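Long-range contacts in EvdO2 (Micromonospora carbonacea, PDB 4XAB), which is probably an oxygenase of the phytanoyl-CoA dioxygenase family that carries out oxidative cyclization in orthosomycin antibiotic biosynthesis: residues H129-A133 with P170-H174; F18-F23 with Y162-R168; D151-S157 with L221-R227. All coordinates share one frame; numbering follows the deposited sequence.

Interaction 1. Residues H129-A133 with P170-H174. With NI (nickel (II) ion), chain B.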
# COMPACT_ATOMS: atom_id res chain seq x y z
N HIS A 129 10.48 3.43 3.26
CA HIS A 129 10.26 2.49 4.35
C HIS A 129 10.14 1.09 3.80
O HIS A 129 9.94 0.90 2.60
CB HIS A 129 8.99 2.83 5.16
CG HIS A 129 7.71 2.61 4.41
ND1 HIS A 129 7.25 3.50 3.45
CD2 HIS A 129 6.81 1.60 4.45
CE1 HIS A 129 6.11 3.04 2.95
NE2 HIS A 129 5.82 1.89 3.53
N GLN A 130 10.26 0.11 4.70
CA GLN A 130 9.88 -1.26 4.38
C GLN A 130 8.70 -1.60 5.27
O GLN A 130 8.69 -1.27 6.46
CB GLN A 130 11.04 -2.23 4.62
CG GLN A 130 12.16 -2.08 3.63
CD GLN A 130 13.45 -2.60 4.20
OE1 GLN A 130 13.99 -2.02 5.14
NE2 GLN A 130 13.96 -3.69 3.63
N ASP A 131 7.69 -2.25 4.70
CA ASP A 131 6.49 -2.52 5.48
C ASP A 131 6.84 -3.42 6.67
O ASP A 131 6.24 -3.31 7.74
CB ASP A 131 5.40 -3.16 4.60
CG ASP A 131 4.83 -2.19 3.59
OD1 ASP A 131 5.02 -0.96 3.75
OD2 ASP A 131 4.20 -2.64 2.61
N GLU A 132 7.83 -4.29 6.50
CA GLU A 132 8.23 -5.17 7.61
C GLU A 132 8.78 -4.39 8.81
O GLU A 132 8.77 -4.88 9.94
CB GLU A 132 9.27 -6.20 7.14
CG GLU A 132 9.52 -7.29 8.19
CD GLU A 132 10.24 -8.50 7.63
OE1 GLU A 132 10.19 -8.72 6.41
OE2 GLU A 132 10.87 -9.23 8.43
N ALA A 133 9.25 -3.17 8.59
CA ALA A 133 9.76 -2.37 9.72
C ALA A 133 8.69 -2.09 10.76
O ALA A 133 9.00 -1.77 11.92
CB ALA A 133 10.37 -1.06 9.20
N PRO A 170 18.62 -6.33 4.19
CA PRO A 170 18.11 -6.31 5.56
C PRO A 170 16.84 -5.48 5.68
O PRO A 170 16.50 -4.71 4.77
CB PRO A 170 19.25 -5.67 6.35
CG PRO A 170 19.91 -4.76 5.35
CD PRO A 170 19.80 -5.46 4.01
N VAL A 171 16.15 -5.64 6.80
CA VAL A 171 15.23 -4.60 7.23
C VAL A 171 16.15 -3.48 7.69
O VAL A 171 16.89 -3.61 8.66
CB VAL A 171 14.28 -5.07 8.34
CG1 VAL A 171 13.42 -3.89 8.81
CG2 VAL A 171 13.40 -6.19 7.82
N LEU A 172 16.13 -2.40 6.92
CA LEU A 172 17.00 -1.25 7.09
C LEU A 172 16.72 -0.51 8.38
O LEU A 172 15.63 -0.64 8.94
CB LEU A 172 16.80 -0.32 5.89
CG LEU A 172 17.22 -0.95 4.58
CD1 LEU A 172 16.66 -0.20 3.39
CD2 LEU A 172 18.75 -1.02 4.52
N PRO A 173 17.70 0.25 8.88
CA PRO A 173 17.41 1.04 10.07
C PRO A 173 16.26 2.01 9.81
O PRO A 173 16.29 2.73 8.82
CB PRO A 173 18.72 1.79 10.33
CG PRO A 173 19.78 0.94 9.71
CD PRO A 173 19.12 0.35 8.47
N HIS A 174 15.26 2.01 10.68
CA HIS A 174 14.17 2.96 10.55
C HIS A 174 14.09 3.82 11.81
O HIS A 174 14.59 3.44 12.87
CB HIS A 174 12.82 2.26 10.33
CG HIS A 174 12.63 1.70 8.95
ND1 HIS A 174 13.43 0.70 8.43
CD2 HIS A 174 11.69 1.96 8.01
CE1 HIS A 174 13.00 0.38 7.22
NE2 HIS A 174 11.95 1.13 6.94
NI NI B . 4.34 0.71 2.76
O HOH W 1 2.93 -0.40 1.85
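Gln130 faces His174 and the loop Pro170-Leu172 from the middle of the HxD motif, the metal-binding signature of this double-stranded beta helix. On the metal side, His129 NE2 and Asp131 OD1 bind the nickel ion at 2.0 and 2.1 Å, and His215 is the third protein ligand. His129 ND1 bonds Pro127 O, and a water on the metal donates to Asp131 OD2. Gln130, between the two ligands, turns the other way and supplies the polar grip on 170-174. Its chain runs out extended to a two-point match with the opposite backbone: Gln130 OE1 accepts from Leu172 N at 2.8 Å on a lone pair in the carbonyl plane, while NE2 donates almost straight (175°) to Pro170 O. One bond to each polar atom of the amide fixes which way round it sits, and NE2 has a further partner in Arg212 O. The backbone is held as well, since Gln130 N donates to His174 NE2 at 3.0 Å, tilted slightly from the ring plane. His174 ND1 in turn donates to Leu172 O, leaving NE2 as the acceptor for the residue between the two ligands, consistent with a second-shell residue that helps position them. Apolar contacts fill the remainder. Val171 sets CG1, trans to the backbone N (chi1 176°), against Ala133, and CG2 against the chain of Glu132, whose carboxylate pairs with Arg212 and Arg246. Above the His174 ring, Ala133 CB makes a CH-pi contact 3.4 Å from the centroid, only 3° off the ring normal.

Interaction 2. Residues F18-F23 with Y162-R168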
# COMPACT_ATOMS: atom_id res chain seq x y z
N PHE A 18 8.54 -10.32 -10.09
CA PHE A 18 8.19 -10.07 -8.68
C PHE A 18 9.23 -10.69 -7.74
O PHE A 18 9.66 -10.05 -6.78
CB PHE A 18 6.79 -10.59 -8.34
CG PHE A 18 6.44 -10.46 -6.88
CD1 PHE A 18 6.05 -9.23 -6.35
CD2 PHE A 18 6.52 -11.56 -6.03
CE1 PHE A 18 5.74 -9.11 -5.00
CE2 PHE A 18 6.22 -11.44 -4.68
CZ PHE A 18 5.83 -10.21 -4.17
N ARG A 19 9.64 -11.93 -8.00
CA ARG A 19 10.59 -12.61 -7.12
C ARG A 19 11.96 -11.97 -7.17
O ARG A 19 12.64 -11.84 -6.15
CB ARG A 19 10.72 -14.09 -7.49
CG ARG A 19 9.44 -14.87 -7.40
CD ARG A 19 8.78 -14.70 -6.07
NE ARG A 19 7.65 -15.61 -5.96
CZ ARG A 19 7.73 -16.85 -5.48
NH1 ARG A 19 8.89 -17.33 -5.06
NH2 ARG A 19 6.64 -17.60 -5.42
N SER A 20 12.35 -11.58 -8.38
CA SER A 20 13.66 -11.01 -8.63
C SER A 20 13.78 -9.61 -8.07
O SER A 20 14.76 -9.29 -7.39
CB SER A 20 13.93 -10.98 -10.14
OG SER A 20 15.08 -10.21 -10.42
N ARG A 21 12.78 -8.79 -8.35
CA ARG A 21 12.85 -7.37 -8.04
C ARG A 21 12.15 -6.97 -6.75
O ARG A 21 12.47 -5.95 -6.17
CB ARG A 21 12.26 -6.56 -9.20
CG ARG A 21 12.85 -6.90 -10.56
CD ARG A 21 12.51 -5.83 -11.57
NE ARG A 21 13.52 -4.78 -11.57
CZ ARG A 21 13.37 -3.59 -12.16
NH1 ARG A 21 12.24 -3.30 -12.78
NH2 ARG A 21 14.36 -2.70 -12.11
N GLY A 22 11.20 -7.78 -6.31
CA GLY A 22 10.46 -7.50 -5.08
C GLY A 22 9.18 -6.71 -5.28
O GLY A 22 8.50 -6.37 -4.30
N PHE A 23 8.89 -6.37 -6.53
CA PHE A 23 7.66 -5.69 -6.88
C PHE A 23 7.24 -6.06 -8.30
O PHE A 23 8.04 -6.57 -9.08
CB PHE A 23 7.82 -4.17 -6.77
CG PHE A 23 8.75 -3.61 -7.78
CD1 PHE A 23 8.27 -3.07 -8.98
CD2 PHE A 23 10.12 -3.61 -7.55
CE1 PHE A 23 9.15 -2.56 -9.91
CE2 PHE A 23 11.00 -3.11 -8.48
CZ PHE A 23 10.51 -2.58 -9.66
N TYR A 162 10.14 2.04 -5.97
CA TYR A 162 10.75 0.92 -5.26
C TYR A 162 12.27 0.85 -5.37
O TYR A 162 12.85 1.38 -6.31
CB TYR A 162 10.20 -0.40 -5.81
CG TYR A 162 8.74 -0.59 -5.59
CD1 TYR A 162 7.84 -0.45 -6.64
CD2 TYR A 162 8.24 -0.92 -4.35
CE1 TYR A 162 6.50 -0.64 -6.46
CE2 TYR A 162 6.91 -1.10 -4.15
CZ TYR A 162 6.03 -0.96 -5.21
OH TYR A 162 4.69 -1.16 -5.00
N LEU A 163 12.89 0.18 -4.41
CA LEU A 163 14.30 -0.20 -4.53
C LEU A 163 14.38 -1.65 -5.00
O LEU A 163 14.19 -2.56 -4.19
CB LEU A 163 15.05 -0.04 -3.20
CG LEU A 163 16.54 -0.36 -3.35
CD1 LEU A 163 17.23 0.77 -4.07
CD2 LEU A 163 17.20 -0.63 -2.00
N PRO A 164 14.64 -1.87 -6.30
CA PRO A 164 14.66 -3.24 -6.83
C PRO A 164 15.65 -4.12 -6.09
O PRO A 164 16.80 -3.73 -5.89
CB PRO A 164 15.09 -3.05 -8.29
CG PRO A 164 14.73 -1.63 -8.62
CD PRO A 164 14.95 -0.87 -7.34
N GLY A 165 15.19 -5.31 -5.69
CA GLY A 165 16.06 -6.28 -5.07
C GLY A 165 16.19 -6.07 -3.58
O GLY A 165 16.78 -6.90 -2.88
N GLY A 166 15.61 -4.98 -3.07
CA GLY A 166 15.78 -4.63 -1.66
C GLY A 166 15.15 -5.60 -0.69
O GLY A 166 15.47 -5.60 0.50
N HIS A 167 14.23 -6.42 -1.18
CA HIS A 167 13.59 -7.42 -0.33
C HIS A 167 14.54 -8.56 0.05
O HIS A 167 14.21 -9.36 0.92
CB HIS A 167 12.33 -7.98 -1.00
CG HIS A 167 12.60 -8.69 -2.29
ND1 HIS A 167 13.45 -8.19 -3.25
CD2 HIS A 167 12.15 -9.88 -2.76
CE1 HIS A 167 13.49 -9.03 -4.28
NE2 HIS A 167 12.71 -10.06 -4.00
N ARG A 168 15.71 -8.64 -0.60
CA ARG A 168 16.71 -9.63 -0.21
C ARG A 168 17.77 -9.03 0.70
O ARG A 168 18.67 -9.71 1.15
CB ARG A 168 17.38 -10.25 -1.44
CG ARG A 168 16.47 -11.17 -2.21
CD ARG A 168 17.26 -11.90 -3.27
NE ARG A 168 17.98 -10.97 -4.14
CZ ARG A 168 17.50 -10.50 -5.30
NH1 ARG A 168 16.30 -10.87 -5.74
NH2 ARG A 168 18.23 -9.65 -6.01
O HOH W 2 14.53 -12.91 -4.70
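His167 slides its imidazole under the last turn of helix 12-21, and Gly22, the positive-phi residue just after this helix, lies directly over the ring. Gly22 CA is 3.4 Å from the centroid of the His167 ring in a CH-pi contact; a side chain here would run into His167 ND1, and the backbone angles themselves call for glycine. At the ring edge, His167 NE2 donates in the plane of the imidazole to Arg19 O at 2.8 Å, although it meets that carbonyl from above its plane. Beside it, Gly165 N, in the type II turn Leu163-Gly166, gives a nearly straight bond (177°) to Arg21 O.

The tight packing continues inward. Phe23 and Tyr162 lie with planes 13° apart but slid so far that the rings barely overlap, their centroids separated by 4.6 Å. Instead, Phe23 CB, directed at the tyrosine by the backbone, sits over the centre of the Tyr162 ring, 3.7 Å from its centroid, and chi1 of 67° turns the phenyl near parallel to that ring. Tyr162 OH goes on to bond His209, which also bonds the metal ligand Asp131, so this core borders the nickel site.

The outer side is looser. Arg21 lies alongside Pro164, with Arg21 NH2 3.7 Å from Pro164 CG and no polar bond between them. Arg168, bent at chi3, brings Arg168 NH1 to Ser20 O at 2.8 Å, and a water bridges the same NH1 to Arg19 O. Three successive carbonyls of the last helical turn, where i+4 donors run out, are thus satisfied by imidazole, guanidinium and backbone N-H groups, and the cationic arginine is probably favoured by the negative end of the helix dipole.

Interaction 3. Residues D151-S157 with L221-R227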
# COMPACT_ATOMS: atom_id res chain seq x y z
N ASP A 151 -7.33 5.85 -9.69
CA ASP A 151 -7.04 7.04 -10.49
C ASP A 151 -5.76 6.82 -11.26
O ASP A 151 -4.99 5.91 -10.91
CB ASP A 151 -6.91 8.27 -9.59
CG ASP A 151 -8.16 8.54 -8.80
OD1 ASP A 151 -9.17 8.92 -9.42
OD2 ASP A 151 -8.15 8.37 -7.56
N GLU A 152 -5.51 7.63 -12.28
CA GLU A 152 -4.16 7.67 -12.84
C GLU A 152 -3.17 7.91 -11.70
O GLU A 152 -3.40 8.76 -10.83
CB GLU A 152 -4.00 8.77 -13.90
CG GLU A 152 -2.59 8.77 -14.49
CD GLU A 152 -2.39 9.77 -15.62
OE1 GLU A 152 -3.12 10.78 -15.67
OE2 GLU A 152 -1.48 9.54 -16.45
N ALA A 153 -2.08 7.16 -11.69
CA ALA A 153 -1.01 7.37 -10.74
C ALA A 153 0.27 7.71 -11.48
O ALA A 153 0.75 6.92 -12.28
CB ALA A 153 -0.81 6.16 -9.87
N THR A 154 0.78 8.91 -11.25
CA THR A 154 2.01 9.35 -11.90
C THR A 154 3.04 9.74 -10.86
O THR A 154 2.74 9.79 -9.66
CB THR A 154 1.78 10.56 -12.80
OG1 THR A 154 1.39 11.67 -11.98
CG2 THR A 154 0.68 10.28 -13.80
N VAL A 155 4.25 10.05 -11.31
CA VAL A 155 5.26 10.48 -10.35
C VAL A 155 4.78 11.75 -9.66
O VAL A 155 4.92 11.89 -8.45
CB VAL A 155 6.63 10.68 -11.00
CG1 VAL A 155 7.56 11.39 -10.04
CG2 VAL A 155 7.22 9.32 -11.39
N GLU A 156 4.15 12.64 -10.41
CA GLU A 156 3.70 13.91 -9.85
C GLU A 156 2.44 13.80 -9.00
O GLU A 156 2.12 14.72 -8.25
CB GLU A 156 3.46 14.93 -10.96
CG GLU A 156 4.72 15.36 -11.66
CD GLU A 156 4.48 16.49 -12.63
OE1 GLU A 156 5.47 17.00 -13.20
OE2 GLU A 156 3.30 16.87 -12.82
N SER A 157 1.72 12.69 -9.09
CA SER A 157 0.50 12.54 -8.31
C SER A 157 0.74 11.66 -7.08
O SER A 157 -0.16 11.46 -6.26
CB SER A 157 -0.63 11.96 -9.17
OG SER A 157 -0.46 10.56 -9.33
N LEU A 221 1.21 16.51 -6.34
CA LEU A 221 1.33 17.88 -6.84
C LEU A 221 0.23 18.25 -7.82
O LEU A 221 0.34 19.24 -8.52
CB LEU A 221 2.69 18.08 -7.51
CG LEU A 221 3.90 17.67 -6.66
CD1 LEU A 221 5.19 17.79 -7.46
CD2 LEU A 221 3.97 18.48 -5.37
N THR A 222 -0.84 17.47 -7.86
CA THR A 222 -1.91 17.71 -8.82
C THR A 222 -3.17 18.20 -8.11
O THR A 222 -3.29 18.10 -6.90
CB THR A 222 -2.26 16.45 -9.64
OG1 THR A 222 -3.11 15.60 -8.86
CG2 THR A 222 -1.01 15.69 -10.07
N ASP A 223 -4.12 18.72 -8.88
CA ASP A 223 -5.31 19.28 -8.28
C ASP A 223 -6.43 18.25 -8.12
O ASP A 223 -7.56 18.62 -7.80
CB ASP A 223 -5.80 20.47 -9.11
CG ASP A 223 -4.89 21.68 -8.98
OD1 ASP A 223 -4.55 22.05 -7.83
OD2 ASP A 223 -4.49 22.25 -10.01
N GLN A 224 -6.10 16.97 -8.28
CA GLN A 224 -7.08 15.89 -8.18
C GLN A 224 -6.68 14.89 -7.12
O GLN A 224 -5.50 14.55 -7.01
CB GLN A 224 -7.25 15.16 -9.53
CG GLN A 224 -7.73 16.06 -10.67
CD GLN A 224 -6.63 16.95 -11.21
OE1 GLN A 224 -5.47 16.53 -11.31
NE2 GLN A 224 -6.98 18.19 -11.55
N PRO A 225 -7.66 14.39 -6.34
CA PRO A 225 -7.34 13.38 -5.33
C PRO A 225 -6.87 12.10 -6.01
O PRO A 225 -7.26 11.84 -7.15
CB PRO A 225 -8.68 13.15 -4.60
CG PRO A 225 -9.62 14.21 -5.13
CD PRO A 225 -9.11 14.60 -6.47
N ARG A 226 -6.03 11.33 -5.33
CA ARG A 226 -5.54 10.08 -5.86
C ARG A 226 -5.81 8.99 -4.85
O ARG A 226 -5.33 9.05 -3.72
CB ARG A 226 -4.05 10.17 -6.16
CG ARG A 226 -3.71 11.39 -6.99
CD ARG A 226 -4.11 11.18 -8.44
NE ARG A 226 -4.06 12.44 -9.16
CZ ARG A 226 -4.01 12.54 -10.48
NH1 ARG A 226 -4.00 11.44 -11.22
NH2 ARG A 226 -3.97 13.73 -11.05
N ARG A 227 -6.60 8.00 -5.26
CA ARG A 227 -7.10 6.97 -4.35
C ARG A 227 -6.52 5.61 -4.65
O ARG A 227 -6.34 5.23 -5.80
CB ARG A 227 -8.63 6.91 -4.43
CG ARG A 227 -9.29 8.24 -4.07
CD ARG A 227 -10.68 8.36 -4.68
NE ARG A 227 -10.66 8.51 -6.14
CZ ARG A 227 -11.76 8.70 -6.87
NH1 ARG A 227 -12.95 8.75 -6.29
NH2 ARG A 227 -11.67 8.83 -8.19
O HOH W 3 -3.10 12.44 -13.73
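Asp151, Arg226 and Ser157 bury the most surface in this contact between the loop after strand 139-149 and the start of strand 226-234 in the double-stranded beta helix. Asp151 meets Arg227 side-on, carboxylate and guanidinium nearly coplanar (11° apart). In this salt bridge Arg227 NH2 donates to Asp151 OD1 at 2.8 Å and Arg227 NE to Asp151 OD2 at 2.9 Å, each through the syn lone pair. The anti lone pair of OD2 takes the backbone N of Arg227, so three bonds from one residue hold the carboxylate.

Arg226, bent at chi2 (-76°), sends its guanidinium the other way, into the loop. Arg226 NH1 donates to Glu152 O at 2.8 Å from above the carbonyl plane, while NH2 bonds Thr222 OG1 of its own segment, a hydroxyl also paired with Asn220. Ser157 lays its CB over one face of that guanidinium, 3.5 Å from Arg226 NE, and its OG turns back to accept from Thr154 N. With an alanine at Arg226, Glu152 O is likely to lose this donor and a gap to open beside Ser157 CB. Farther along, Leu221 N joins Glu156 O at 2.8 Å, nearly along the C=O axis.

The adjacent arginines thus divide the work: Arg227 is matched by a carboxylate, whereas Arg226 is gripped chiefly by neutral oxygens, with the Glu152 carboxylate beyond salt-bridge distance but linked through water, which may still offset part of its charge.

How the interactions relate
From the N terminus, the end of helix 12-21 is met first; interaction 2 closes the longest loop here, bringing it against 162-168 across 138 intervening residues. Within that span begin the two other contacts: 129-133, which interaction 1 joins to 170-174, and 151-157, which interaction 3 joins to 221-227. Each pair of contacts crosses, their segments alternating along the chain, and none nests. Interactions 1 and 2 are neighbours, centres about 13 Å apart, and touch where Gln130 packs near Gly166; together they tie the N-terminal helix and the 163-174 loop to the metal-binding turn. Interaction 3 stands apart, its centre about 26 Å from that of interaction 1, and joins loops bordering strands 139-149 and 226-234.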